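Local coordinates for protein PAN2-PAN3 deadenylation complex catalytic subunit pan2 (Neurospora crassa, PDB 4CZW) that probably shortens the poly(A) tails of mRNA as the catalytic exonuclease of the PAN2-PAN3 deadenylation complex, this piece holding the pseudo-ubiquitin-hydrolase and nuclease domains, at residues W3-E8 with A377-A382; G40-I45 with G97-A102; N319-S324 with F392-A397; S412-D417 with E434-D439. One frame throughout, in Å; residues are numbered along the deposited sequence.

Contact 1: residues W3-E8 with A377-A382; sequences WSLRPE and ALTFNA
Two acceptors grip the amide nitrogen of Asn381: a backbone carbonyl and a water. ND2 of Asn381 donates to Ser4 O over 3.1 Å in a fairly straight bond (161° at the hydrogen). The carbonyl receives it from above its own plane, whereas Ser4 O lies close to the plane of the Asn381 amide. Water 1 accepts from the same nitrogen and donates to Leu5 O, 2.8 Å from the water oxygen, so one side-chain amide serves two consecutive carbonyls of the short 3-10 turn 3-5, one directly and one through the water. The reach comes from the first torsion, CG standing anti to the backbone N (chi1 -165°). An asparagine suits this place because its far end carries both donor and acceptor, OD1 taking the N-H of Ala383; a leucine here would remove the bond to Ser4 O and the one to the water, and would probably loosen the N-terminal segment. Beside this polar tie the small side chains meet by plain packing, Ser4 CB lying 3.6 Å from Thr379 CG2, the methyl turned anti to its own N. Leu5 CD2 touches the same methyl from further off, 4.2 Å from Thr379 CG2. Ser4 OG is bound by Glu376 of helix 374-377 and by Lys385, which opens strand 385-394, and the N-terminal turn thus lies against the loop joining that helix to that strand, at the surface of the USP-like domain.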
# COMPACT_ATOMS: atom_id res chain seq x y z
N TRP A 3 9.96 -25.15 8.32
CA TRP A 3 8.80 -25.43 7.47
C TRP A 3 9.12 -25.70 6.00
O TRP A 3 8.48 -26.54 5.37
CB TRP A 3 7.81 -24.26 7.57
CG TRP A 3 7.33 -24.00 8.97
CD1 TRP A 3 7.13 -24.92 9.95
CD2 TRP A 3 7.00 -22.73 9.54
NE1 TRP A 3 6.69 -24.30 11.10
CE2 TRP A 3 6.60 -22.95 10.87
CE3 TRP A 3 7.00 -21.42 9.05
CZ2 TRP A 3 6.20 -21.92 11.72
CZ3 TRP A 3 6.61 -20.39 9.89
CH2 TRP A 3 6.22 -20.65 11.21
N SER A 4 10.10 -24.98 5.45
CA SER A 4 10.40 -25.08 4.03
C SER A 4 11.01 -26.42 3.63
O SER A 4 11.18 -26.70 2.44
CB SER A 4 11.34 -23.94 3.61
OG SER A 4 10.68 -22.69 3.70
N LEU A 5 11.35 -27.24 4.61
CA LEU A 5 11.95 -28.55 4.35
C LEU A 5 10.88 -29.61 4.13
O LEU A 5 11.18 -30.73 3.72
CB LEU A 5 12.86 -28.96 5.51
CG LEU A 5 14.08 -28.07 5.77
CD1 LEU A 5 14.93 -28.65 6.89
CD2 LEU A 5 14.90 -27.91 4.49
N ARG A 6 9.62 -29.26 4.41
CA ARG A 6 8.52 -30.20 4.24
C ARG A 6 8.19 -30.41 2.77
O ARG A 6 8.30 -29.49 1.96
CB ARG A 6 7.28 -29.70 4.99
CG ARG A 6 7.50 -29.38 6.47
CD ARG A 6 7.64 -30.63 7.34
NE ARG A 6 8.96 -31.25 7.22
CZ ARG A 6 10.03 -30.88 7.92
NH1 ARG A 6 9.94 -29.89 8.80
NH2 ARG A 6 11.19 -31.50 7.74
N PRO A 7 7.78 -31.64 2.41
CA PRO A 7 7.46 -31.98 1.02
C PRO A 7 6.23 -31.23 0.50
O PRO A 7 6.06 -31.10 -0.71
CB PRO A 7 7.20 -33.49 1.07
CG PRO A 7 6.79 -33.75 2.48
CD PRO A 7 7.61 -32.80 3.31
N GLU A 8 5.40 -30.76 1.42
CA GLU A 8 4.22 -29.98 1.06
C GLU A 8 4.15 -28.72 1.91
O GLU A 8 4.79 -28.64 2.96
CB GLU A 8 2.95 -30.81 1.23
CG GLU A 8 2.80 -31.95 0.24
CD GLU A 8 1.59 -32.81 0.52
OE1 GLU A 8 1.20 -32.93 1.70
OE2 GLU A 8 1.03 -33.38 -0.44
N ALA A 377 13.63 -18.12 5.72
CA ALA A 377 13.32 -17.06 4.76
C ALA A 377 14.15 -17.22 3.49
O ALA A 377 13.74 -16.77 2.42
CB ALA A 377 13.56 -15.70 5.39
N LEU A 378 15.31 -17.85 3.61
CA LEU A 378 16.20 -18.04 2.47
C LEU A 378 16.24 -19.50 2.03
O LEU A 378 17.15 -19.91 1.31
CB LEU A 378 17.61 -17.55 2.81
CG LEU A 378 17.72 -16.07 3.20
CD1 LEU A 378 19.16 -15.69 3.49
CD2 LEU A 378 17.13 -15.18 2.11
N THR A 379 15.25 -20.27 2.47
CA THR A 379 15.13 -21.67 2.06
C THR A 379 13.98 -21.82 1.07
O THR A 379 12.88 -21.33 1.32
CB THR A 379 14.90 -22.60 3.26
OG1 THR A 379 15.96 -22.43 4.21
CG2 THR A 379 14.86 -24.06 2.81
N PHE A 380 14.24 -22.50 -0.04
CA PHE A 380 13.22 -22.71 -1.06
C PHE A 380 13.07 -24.19 -1.39
O PHE A 380 14.02 -24.96 -1.26
CB PHE A 380 13.54 -21.90 -2.31
CG PHE A 380 13.63 -20.42 -2.07
CD1 PHE A 380 12.48 -19.66 -1.91
CD2 PHE A 380 14.86 -19.78 -1.98
CE1 PHE A 380 12.56 -18.30 -1.69
CE2 PHE A 380 14.94 -18.42 -1.76
CZ PHE A 380 13.79 -17.68 -1.61
N ASN A 381 11.88 -24.57 -1.83
CA ASN A 381 11.57 -25.97 -2.10
C ASN A 381 11.08 -26.15 -3.54
O ASN A 381 10.14 -25.49 -3.96
CB ASN A 381 10.51 -26.47 -1.11
CG ASN A 381 10.39 -27.99 -1.09
OD1 ASN A 381 10.33 -28.63 -2.14
ND2 ASN A 381 10.37 -28.56 0.11
N ALA A 382 11.73 -27.05 -4.27
CA ALA A 382 11.41 -27.26 -5.68
C ALA A 382 10.01 -27.82 -5.89
O ALA A 382 9.49 -27.81 -7.00
CB ALA A 382 12.44 -28.20 -6.31
O HOH W 1 10.69 -31.35 1.02

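Contact 2: residues G40-I45 with G97-A102; sequences GLENNI and GPSCHA
The His101 ring and the Glu42 carboxylate lie side by side, pointing the same way with their planes 25° apart. Water 2 lies in plane at an edge of the ring and donates to Glu42 OE2 and Ser99 O; Glu42 OE1 and Ile45 CD1 approach the ring obliquely. The ring's ND1 is hydrogen-bonded to Thr103 OG1. Glu42 suits its place because OE2 also forms a salt bridge with Arg556, which would favour its charged state; OE2 of Glu42 lies 3.2 Å from Ser99 OG. Ile45 crosses the histidine at about a right angle, its CD1 3.8 Å from His101 CB.

Next to these groups the backbones pair as short parallel strands. Gly40 N donates to Pro98 O, Cys100 N to Gly40 O almost along the C=O axis (2.6 Å), and Glu42 N to Cys100 O (2.9 Å). Leu41 and Cys100 share one face, Leu41 CD2 lying 3.8 Å from Cys100 CB.

On that face Leu41 packs on helices 51-58 and 81-94, Cys100 on Leu92 of the latter; helix 103-109 meets Ile45, and helix 551-558 of the nuclease part supplies Arg556, joining the USP-like scaffold to the exonuclease.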
# COMPACT_ATOMS: atom_id res chain seq x y z
N GLY A 40 -0.98 -7.83 8.68
CA GLY A 40 -1.04 -8.46 7.37
C GLY A 40 -2.17 -7.87 6.55
O GLY A 40 -2.86 -6.96 7.00
N LEU A 41 -2.36 -8.39 5.34
CA LEU A 41 -3.40 -7.89 4.45
C LEU A 41 -4.45 -8.96 4.16
O LEU A 41 -4.12 -10.11 3.90
CB LEU A 41 -2.80 -7.38 3.15
CG LEU A 41 -1.90 -6.14 3.27
CD1 LEU A 41 -1.21 -5.84 1.95
CD2 LEU A 41 -2.71 -4.94 3.73
N GLU A 42 -5.72 -8.57 4.22
CA GLU A 42 -6.83 -9.49 4.00
C GLU A 42 -6.93 -9.89 2.53
O GLU A 42 -6.59 -9.10 1.64
CB GLU A 42 -8.14 -8.86 4.48
CG GLU A 42 -8.10 -8.45 5.95
CD GLU A 42 -9.31 -7.65 6.37
OE1 GLU A 42 -10.26 -7.52 5.57
OE2 GLU A 42 -9.32 -7.15 7.52
N ASN A 43 -7.38 -11.11 2.27
CA ASN A 43 -7.32 -11.70 0.93
C ASN A 43 -8.67 -11.97 0.28
O ASN A 43 -8.76 -12.80 -0.63
CB ASN A 43 -6.52 -13.00 0.98
CG ASN A 43 -7.07 -13.99 1.99
OD1 ASN A 43 -8.10 -13.76 2.61
ND2 ASN A 43 -6.37 -15.11 2.16
N ASN A 44 -9.72 -11.29 0.73
CA ASN A 44 -11.05 -11.50 0.17
C ASN A 44 -11.42 -10.40 -0.82
O ASN A 44 -12.58 -10.03 -0.95
CB ASN A 44 -12.08 -11.56 1.28
CG ASN A 44 -12.09 -10.33 2.16
OD1 ASN A 44 -11.04 -9.73 2.41
ND2 ASN A 44 -13.27 -9.93 2.61
N ILE A 45 -10.41 -9.87 -1.49
CA ILE A 45 -10.59 -8.76 -2.41
C ILE A 45 -10.10 -9.16 -3.80
O ILE A 45 -9.22 -10.01 -3.94
CB ILE A 45 -9.83 -7.51 -1.92
CG1 ILE A 45 -10.06 -7.31 -0.42
CG2 ILE A 45 -10.25 -6.27 -2.70
CD1 ILE A 45 -9.19 -6.24 0.21
N GLY A 97 -3.95 -2.94 14.79
CA GLY A 97 -4.63 -4.22 14.74
C GLY A 97 -3.81 -5.28 14.03
O GLY A 97 -2.71 -5.01 13.56
N PRO A 98 -4.35 -6.51 13.95
CA PRO A 98 -3.66 -7.64 13.34
C PRO A 98 -3.70 -7.65 11.81
O PRO A 98 -2.88 -8.33 11.19
CB PRO A 98 -4.41 -8.85 13.90
CG PRO A 98 -5.79 -8.34 14.12
CD PRO A 98 -5.64 -6.91 14.54
N SER A 99 -4.62 -6.91 11.21
CA SER A 99 -4.77 -6.95 9.75
C SER A 99 -5.21 -5.62 9.14
O SER A 99 -5.90 -4.82 9.77
CB SER A 99 -5.77 -8.04 9.36
OG SER A 99 -7.09 -7.70 9.76
N CYS A 100 -4.78 -5.41 7.90
CA CYS A 100 -5.24 -4.29 7.09
C CYS A 100 -5.81 -4.83 5.79
O CYS A 100 -5.86 -6.04 5.58
CB CYS A 100 -4.10 -3.30 6.81
SG CYS A 100 -3.42 -2.48 8.28
N HIS A 101 -6.26 -3.93 4.91
CA HIS A 101 -6.70 -4.33 3.58
C HIS A 101 -6.53 -3.19 2.59
O HIS A 101 -6.65 -2.02 2.95
CB HIS A 101 -8.16 -4.82 3.61
CG HIS A 101 -9.15 -3.73 3.89
ND1 HIS A 101 -9.88 -3.11 2.90
CD2 HIS A 101 -9.56 -3.18 5.06
CE1 HIS A 101 -10.68 -2.21 3.44
NE2 HIS A 101 -10.50 -2.23 4.75
N ALA A 102 -6.24 -3.53 1.34
CA ALA A 102 -5.96 -2.53 0.32
C ALA A 102 -7.07 -2.48 -0.73
O ALA A 102 -6.81 -2.53 -1.93
CB ALA A 102 -4.63 -2.82 -0.35
O HOH W 2 -8.54 -4.63 7.91

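Contact 3: residues N319-S324 with F392-A397; sequences NITVYS and FQVKAA
Strands 321-334 and 385-394 run antiparallel as neighbours in the large mixed sheet of the USP-like domain, and the contact lies where the second strand ends in a 3-10 turn. Ser324 and Gln393 form a hydrogen-bonded pair: Ser324 N gives to Gln393 O at 2.7 Å, nearly along the C=O axis, and Gln393 N answers to Ser324 O at 3.1 Å. Two residues along, Lys395 N reaches Val322 O (2.8 Å) in the carbonyl plane, carrying the ladder into the turn. Tyr323 and Val394 are the non-hydrogen-bonded pair between these rungs. Val394 CG1 sits over one face of the Tyr323 ring, displaced toward its rim and 4.0 Å from the centroid, a CH-pi contact; the same methyl lies 3.6 Å from Thr321 CG2, so one methyl of the valine touches both side chains. The phenol hydroxyl of Tyr323 is hydrogen-bonded to Pro264 O, and Phe392 touches Tyr323 CB. An alanine in place of Tyr323 would remove the ring under Val394 and the tie to Pro264, and would probably loosen the packing between the strands. Lys395, fully extended with CG anti to N (chi1 -173°), lies alongside Val322, its CD 3.7 Å from Val322 CG1, before its ammonium meets Glu291. Such antiparallel pairing, with Leu62 of helix 61-71 packed on Val394, is consistent with the palm of a ubiquitin-specific protease fold.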
# COMPACT_ATOMS: atom_id res chain seq x y z
N ASN A 319 34.18 0.94 -7.19
CA ASN A 319 32.74 1.14 -7.32
C ASN A 319 31.97 -0.10 -6.90
O ASN A 319 31.55 -0.90 -7.73
CB ASN A 319 32.38 1.53 -8.76
CG ASN A 319 30.88 1.49 -9.03
OD1 ASN A 319 30.42 0.79 -9.94
ND2 ASN A 319 30.11 2.21 -8.22
N ILE A 320 31.82 -0.28 -5.59
CA ILE A 320 31.03 -1.40 -5.08
C ILE A 320 29.85 -0.92 -4.24
O ILE A 320 29.98 -0.65 -3.04
CB ILE A 320 31.88 -2.37 -4.24
CG1 ILE A 320 33.14 -2.78 -5.00
CG2 ILE A 320 31.06 -3.60 -3.88
CD1 ILE A 320 34.01 -3.78 -4.26
N THR A 321 28.69 -0.82 -4.88
CA THR A 321 27.47 -0.43 -4.20
C THR A 321 26.83 -1.65 -3.55
O THR A 321 26.32 -2.53 -4.24
CB THR A 321 26.46 0.22 -5.16
OG1 THR A 321 27.08 1.31 -5.86
CG2 THR A 321 25.26 0.74 -4.38
N VAL A 322 26.87 -1.69 -2.22
CA VAL A 322 26.34 -2.82 -1.47
C VAL A 322 24.82 -2.75 -1.36
O VAL A 322 24.26 -1.75 -0.90
CB VAL A 322 26.95 -2.88 -0.06
CG1 VAL A 322 26.31 -3.99 0.76
CG2 VAL A 322 28.46 -3.08 -0.14
N TYR A 323 24.15 -3.81 -1.79
CA TYR A 323 22.70 -3.89 -1.72
C TYR A 323 22.26 -4.86 -0.63
O TYR A 323 22.89 -5.90 -0.42
CB TYR A 323 22.11 -4.32 -3.07
CG TYR A 323 22.09 -3.21 -4.11
CD1 TYR A 323 23.23 -2.87 -4.81
CD2 TYR A 323 20.92 -2.52 -4.39
CE1 TYR A 323 23.22 -1.87 -5.76
CE2 TYR A 323 20.89 -1.52 -5.33
CZ TYR A 323 22.04 -1.20 -6.02
OH TYR A 323 22.02 -0.19 -6.96
N SER A 324 21.19 -4.52 0.07
CA SER A 324 20.64 -5.39 1.11
C SER A 324 19.33 -6.01 0.63
O SER A 324 18.52 -5.36 -0.01
CB SER A 324 20.41 -4.61 2.41
OG SER A 324 21.64 -4.17 2.95
N PHE A 392 15.93 -5.83 -3.71
CA PHE A 392 17.13 -5.30 -3.09
C PHE A 392 17.07 -3.77 -3.03
O PHE A 392 16.44 -3.14 -3.88
CB PHE A 392 18.39 -5.72 -3.86
CG PHE A 392 18.80 -7.15 -3.62
CD1 PHE A 392 19.62 -7.48 -2.55
CD2 PHE A 392 18.38 -8.15 -4.47
CE1 PHE A 392 20.01 -8.78 -2.34
CE2 PHE A 392 18.77 -9.46 -4.26
CZ PHE A 392 19.58 -9.78 -3.19
N GLN A 393 17.71 -3.20 -2.02
CA GLN A 393 17.91 -1.75 -1.98
C GLN A 393 19.32 -1.48 -1.46
O GLN A 393 19.93 -2.33 -0.82
CB GLN A 393 16.87 -1.06 -1.10
CG GLN A 393 17.20 -1.03 0.38
CD GLN A 393 16.47 0.07 1.12
OE1 GLN A 393 15.58 0.72 0.56
NE2 GLN A 393 16.85 0.30 2.37
N VAL A 394 19.84 -0.29 -1.76
CA VAL A 394 21.18 0.08 -1.32
C VAL A 394 21.26 0.07 0.21
O VAL A 394 20.37 0.58 0.89
CB VAL A 394 21.59 1.46 -1.87
CG1 VAL A 394 21.85 1.38 -3.36
CG2 VAL A 394 20.52 2.51 -1.57
N LYS A 395 22.32 -0.54 0.73
CA LYS A 395 22.48 -0.72 2.17
C LYS A 395 22.58 0.61 2.91
O LYS A 395 22.23 0.70 4.09
CB LYS A 395 23.71 -1.58 2.46
CG LYS A 395 23.87 -1.98 3.92
CD LYS A 395 25.08 -2.88 4.12
CE LYS A 395 25.21 -3.31 5.57
NZ LYS A 395 26.36 -4.24 5.77
N ALA A 396 23.04 1.64 2.21
CA ALA A 396 23.16 2.97 2.80
C ALA A 396 21.79 3.56 3.11
O ALA A 396 21.68 4.50 3.90
CB ALA A 396 23.94 3.88 1.87
N ALA A 397 20.75 3.02 2.48
CA ALA A 397 19.39 3.51 2.67
C ALA A 397 18.67 2.78 3.80
O ALA A 397 17.54 3.13 4.15
CB ALA A 397 18.60 3.39 1.38
O HOH W 3 25.03 1.19 -0.56

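Contact 4: residues S412-D417 with E434-D439; sequences SVLFRD and EIPGPD
Leu414 and Pro436 reach toward each other tip to tip, Leu414 CD1 stopping 4.1 Å from Pro436 CG. Next to them the Phe415 ring presents an edge to the backbone of the other segment: Glu434 O lies near the plane of the ring, 3.9 Å from Phe415 CE1, so a carbonyl faces the slightly positive rim of the aromatic. The far end of the ring, CZ, is met obliquely by Pro436 CD at 4.4 Å and more loosely by Ile435 CG1. Leu414 CB stands over one face of the same ring, 4.2 Å above its plane and offset toward the rim. Leu414 and Phe415 both hold CG anti to the carbonyl carbon (chi1 -63° and -50°), a shared setting that sends both side chains toward 434-436.

The contact closes a 16-residue loop in the passage toward the exonuclease domain, since 434-439 leads into strand 441-451, which carries Asp445 and Glu447, probable ligands of the catalytic metals. Proline, rigid and apolar, suits this buried position, where it also meets Cys544. Leu414 packs as well on Val538 and Leu539 of helix 529-541. Glu434 contributes its carbonyl here while its carboxylate forms salt bridges with Arg481 and Arg486. Within the weakly bonded helix 412-415 and the residue after it, Arg416 NH2 donates to Ser412 OG at 3.1 Å.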
# COMPACT_ATOMS: atom_id res chain seq x y z
N SER A 412 -4.43 21.78 1.61
CA SER A 412 -5.24 22.60 0.71
C SER A 412 -6.56 21.94 0.32
O SER A 412 -7.52 22.62 -0.05
CB SER A 412 -4.45 22.96 -0.54
OG SER A 412 -4.08 21.79 -1.26
N VAL A 413 -6.61 20.61 0.40
CA VAL A 413 -7.80 19.86 0.01
C VAL A 413 -8.95 20.11 0.98
O VAL A 413 -10.12 19.97 0.62
CB VAL A 413 -7.49 18.34 -0.07
CG1 VAL A 413 -7.16 17.78 1.30
CG2 VAL A 413 -8.66 17.58 -0.70
N LEU A 414 -8.62 20.52 2.20
CA LEU A 414 -9.63 20.76 3.23
C LEU A 414 -10.34 22.10 3.03
O LEU A 414 -11.47 22.28 3.48
CB LEU A 414 -8.99 20.72 4.62
CG LEU A 414 -8.36 19.40 5.07
CD1 LEU A 414 -7.72 19.55 6.44
CD2 LEU A 414 -9.41 18.29 5.09
N PHE A 415 -9.67 23.03 2.37
CA PHE A 415 -10.19 24.39 2.25
C PHE A 415 -10.68 24.73 0.84
O PHE A 415 -11.34 25.75 0.64
CB PHE A 415 -9.11 25.40 2.66
CG PHE A 415 -8.46 25.09 3.98
CD1 PHE A 415 -9.10 25.39 5.17
CD2 PHE A 415 -7.21 24.50 4.03
CE1 PHE A 415 -8.51 25.11 6.39
CE2 PHE A 415 -6.61 24.22 5.25
CZ PHE A 415 -7.26 24.52 6.42
N ARG A 416 -10.37 23.87 -0.12
CA ARG A 416 -10.72 24.13 -1.52
C ARG A 416 -12.21 23.95 -1.78
O ARG A 416 -12.84 23.03 -1.26
CB ARG A 416 -9.91 23.22 -2.44
CG ARG A 416 -10.14 23.49 -3.93
CD ARG A 416 -9.19 22.68 -4.80
NE ARG A 416 -7.80 23.06 -4.60
CZ ARG A 416 -6.93 22.36 -3.87
NH1 ARG A 416 -7.32 21.24 -3.27
NH2 ARG A 416 -5.68 22.78 -3.74
N ASP A 417 -12.77 24.85 -2.59
CA ASP A 417 -14.18 24.79 -2.95
C ASP A 417 -14.37 24.62 -4.45
O ASP A 417 -13.99 25.50 -5.23
CB ASP A 417 -14.92 26.04 -2.47
CG ASP A 417 -16.40 26.00 -2.76
OD1 ASP A 417 -16.96 24.89 -2.87
OD2 ASP A 417 -17.02 27.08 -2.88
N GLU A 434 -9.56 28.15 11.32
CA GLU A 434 -9.94 26.77 11.59
C GLU A 434 -8.96 25.76 11.01
O GLU A 434 -9.33 24.91 10.19
CB GLU A 434 -11.35 26.49 11.04
CG GLU A 434 -12.46 27.21 11.78
CD GLU A 434 -13.83 26.89 11.23
OE1 GLU A 434 -13.99 26.87 10.00
OE2 GLU A 434 -14.76 26.68 12.04
N ILE A 435 -7.70 25.84 11.43
CA ILE A 435 -6.69 24.87 11.02
C ILE A 435 -6.64 23.70 12.00
O ILE A 435 -6.28 23.88 13.16
CB ILE A 435 -5.30 25.51 10.92
CG1 ILE A 435 -5.29 26.60 9.84
CG2 ILE A 435 -4.25 24.45 10.60
CD1 ILE A 435 -3.93 27.24 9.63
N PRO A 436 -7.02 22.51 11.52
CA PRO A 436 -7.09 21.29 12.34
C PRO A 436 -5.74 20.90 12.96
O PRO A 436 -4.70 21.07 12.32
CB PRO A 436 -7.56 20.22 11.35
CG PRO A 436 -8.23 20.98 10.26
CD PRO A 436 -7.46 22.25 10.14
N GLY A 437 -5.78 20.39 14.18
CA GLY A 437 -4.57 19.96 14.87
C GLY A 437 -4.84 18.81 15.81
O GLY A 437 -5.92 18.21 15.77
N PRO A 438 -3.86 18.48 16.67
CA PRO A 438 -3.97 17.38 17.64
C PRO A 438 -5.07 17.60 18.68
O PRO A 438 -5.60 16.64 19.22
CB PRO A 438 -2.59 17.37 18.31
CG PRO A 438 -1.68 18.04 17.33
CD PRO A 438 -2.52 19.09 16.68
N ASP A 439 -5.40 18.86 18.95
CA ASP A 439 -6.42 19.19 19.94
C ASP A 439 -7.82 19.22 19.32
O ASP A 439 -8.82 19.17 20.03
CB ASP A 439 -6.12 20.54 20.59
CG ASP A 439 -4.78 20.55 21.31
OD1 ASP A 439 -4.38 19.49 21.85
OD2 ASP A 439 -4.13 21.61 21.34

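In the fold
Contacts 3 and 4 are largely buried, contact 2 is partly so, and contact 1 lies at the surface. Contacts 1 and 3 use opposite ends of strand 385-394: the loop before it receives the N-terminal turn through a side-chain amide and a water, while its last residues pair by backbone bonds in the sheet. Contact 2 is also a strand pairing, but parallel, and its carboxylate is bound to the nuclease part. Contact 4 is made by apolar tips and a ring edge, with no hydrogen bond across it. Contact 2 is nested within the loop closed by contact 1; contact 4 lies with the exonuclease, its centre about 51 Å from that of contact 1.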